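Local coordinates for protein cellulase (Clostridium cellulovorans, PDB 6UI3) that probably hydrolyses cellulose and related polysaccharides such as xylan, as the broad-specificity family 5 endoglucanase domain of a longer dockerin-bearing protein, at residues 255-260 and 295-300. Residues are numbered along the deposited sequence; the frame is centred on the assembly and turned at random.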
loop_
_atom_site.group_PDB
_atom_site.type_symbol
_atom_site.label_atom_id
_atom_site.label_comp_id
_atom_site.label_asym_id
_atom_site.label_seq_id
_atom_site.Cartn_x
_atom_site.Cartn_y
_atom_site.Cartn_z
ATOM N N MET A 255 -3.819 -19.521 -2.522
ATOM C CA MET A 255 -4.739 -19.129 -3.584
ATOM C C MET A 255 -4.193 -17.946 -4.381
ATOM O O MET A 255 -4.289 -17.937 -5.617
ATOM C CB MET A 255 -6.107 -18.854 -2.960
ATOM C CG MET A 255 -7.161 -18.316 -3.913
ATOM S SD MET A 255 -7.039 -16.549 -4.171
ATOM C CE MET A 255 -7.451 -15.945 -2.536
ATOM N N LEU A 256 -3.601 -16.953 -3.715
ATOM C CA LEU A 256 -3.017 -15.827 -4.442
ATOM C C LEU A 256 -1.863 -16.304 -5.313
ATOM O O LEU A 256 -1.661 -15.809 -6.430
ATOM C CB LEU A 256 -2.535 -14.764 -3.454
ATOM C CG LEU A 256 -3.639 -13.995 -2.720
ATOM C CD1 LEU A 256 -3.044 -13.169 -1.599
ATOM C CD2 LEU A 256 -4.466 -13.096 -3.653
ATOM N N ASN A 257 -1.083 -17.256 -4.799
ATOM C CA ASN A 257 0.004 -17.841 -5.570
ATOM C C ASN A 257 -0.532 -18.538 -6.817
ATOM O O ASN A 257 0.024 -18.387 -7.911
ATOM C CB ASN A 257 0.777 -18.808 -4.674
ATOM C CG ASN A 257 1.994 -19.373 -5.353
ATOM O OD1 ASN A 257 2.882 -18.616 -5.762
ATOM N ND2 ASN A 257 2.064 -20.696 -5.458
ATOM N N ASN A 258 -1.618 -19.310 -6.679
ATOM C CA ASN A 258 -2.193 -20.002 -7.829
ATOM C C ASN A 258 -2.730 -19.018 -8.859
ATOM O O ASN A 258 -2.568 -19.221 -10.065
ATOM C CB ASN A 258 -3.351 -20.913 -7.400
ATOM C CG ASN A 258 -2.903 -22.208 -6.771
ATOM O OD1 ASN A 258 -1.761 -22.621 -6.924
ATOM N ND2 ASN A 258 -3.807 -22.853 -6.051
ATOM N N THR A 259 -3.399 -17.960 -8.409
ATOM C CA THR A 259 -4.085 -17.089 -9.351
ATOM C C THR A 259 -3.115 -16.173 -10.080
ATOM O O THR A 259 -3.238 -15.980 -11.288
ATOM C CB THR A 259 -5.112 -16.225 -8.619
ATOM O OG1 THR A 259 -6.090 -17.057 -7.978
ATOM C CG2 THR A 259 -5.802 -15.283 -9.564
ATOM N N PHE A 260 -2.148 -15.601 -9.364
ATOM C CA PHE A 260 -1.276 -14.563 -9.903
ATOM C C PHE A 260 0.174 -15.014 -10.047
ATOM O O PHE A 260 0.721 -15.016 -11.161
ATOM C CB PHE A 260 -1.352 -13.312 -9.017
ATOM C CG PHE A 260 -2.735 -12.725 -8.899
ATOM C CD1 PHE A 260 -3.380 -12.238 -10.015
ATOM C CD2 PHE A 260 -3.371 -12.622 -7.667
ATOM C CE1 PHE A 260 -4.634 -11.686 -9.925
ATOM C CE2 PHE A 260 -4.629 -12.054 -7.573
ATOM C CZ PHE A 260 -5.257 -11.594 -8.696
ATOM N N THR A 295 6.431 -14.707 2.233
ATOM C CA THR A 295 7.755 -14.786 1.631
ATOM C C THR A 295 7.905 -16.067 0.821
ATOM O O THR A 295 8.607 -16.077 -0.195
ATOM C CB THR A 295 8.828 -14.658 2.731
ATOM O OG1 THR A 295 8.680 -13.399 3.402
ATOM C CG2 THR A 295 10.234 -14.717 2.172
ATOM N N ALA A 296 7.252 -17.154 1.244
ATOM C CA ALA A 296 7.292 -18.408 0.490
ATOM C C ALA A 296 6.760 -18.238 -0.926
ATOM O O ALA A 296 7.139 -19.010 -1.824
ATOM C CB ALA A 296 6.498 -19.481 1.240
ATOM N N TYR A 297 5.884 -17.255 -1.153
ATOM C CA TYR A 297 5.316 -16.964 -2.468
ATOM C C TYR A 297 5.807 -15.632 -3.033
ATOM O O TYR A 297 5.192 -15.084 -3.958
ATOM C CB TYR A 297 3.789 -17.069 -2.428
ATOM C CG TYR A 297 3.368 -18.411 -1.867
ATOM C CD1 TYR A 297 3.623 -19.589 -2.560
ATOM C CD2 TYR A 297 2.786 -18.519 -0.612
ATOM C CE1 TYR A 297 3.279 -20.832 -2.028
ATOM C CE2 TYR A 297 2.445 -19.755 -0.075
ATOM C CZ TYR A 297 2.704 -20.916 -0.788
ATOM O OH TYR A 297 2.373 -22.164 -0.285
ATOM N N GLY A 298 6.924 -15.122 -2.516
ATOM C CA GLY A 298 7.547 -13.932 -3.069
ATOM C C GLY A 298 6.774 -12.647 -2.876
ATOM O O GLY A 298 6.952 -11.708 -3.662
ATOM N N MET A 299 5.948 -12.561 -1.831
ATOM C CA MET A 299 5.111 -11.393 -1.627
ATOM C C MET A 299 5.666 -10.513 -0.520
ATOM O O MET A 299 5.648 -10.926 0.656
ATOM C CB MET A 299 3.689 -11.837 -1.290
ATOM C CG MET A 299 3.135 -12.774 -2.340
ATOM S SD MET A 299 1.486 -13.370 -1.979
ATOM C CE MET A 299 1.218 -14.566 -3.261
ATOM N N PRO A 300 6.138 -9.308 -0.819
ATOM C CA PRO A 300 6.552 -8.407 0.260
ATOM C C PRO A 300 5.351 -7.975 1.084
ATOM O O PRO A 300 4.229 -7.850 0.576
ATOM C CB PRO A 300 7.180 -7.211 -0.467
ATOM C CG PRO A 300 6.951 -7.403 -1.881
ATOM C CD PRO A 300 6.333 -8.723 -2.156
#
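The amide carbon CG of N257 comes to 3.2 Å from CD1 of Y297, a tight approach for two carbons. No hydrogen bond joins the two residues. Their side chains cross at about a right angle, with amide and ring planes 37° apart. CG of N257 stands anti to its own backbone N (chi1 -175°), which sends the amide out from helix 243-261 to the CD1 side of the ring; there N257 OD1 is 3.4 Å from Y297 CD1. N257 ND2 lies 3.6 Å from Y297 CE1. The ring also packs on F253 and R254 of the same helix.

Deeper in, M299 reaches over with an extended chain beyond CG. In one of its two modelled conformers, CE of M299 lies 3.8 Å from CB of L256; V267 of the neighbouring barrel strand and V261 also touch this methionine. G298, with positive phi, is the C-prime residue of a Schellman motif ending helix 280-296. The contact thus joins helix 243-261 to the loop leading from that helix end into strand 301-305, the last of the TIM barrel. With no hydrogen bond or salt bridge across it, this junction rests on van der Waals packing: an oblique amide-to-ring contact at Y297 and, at least in that conformer, an apolar one at M299.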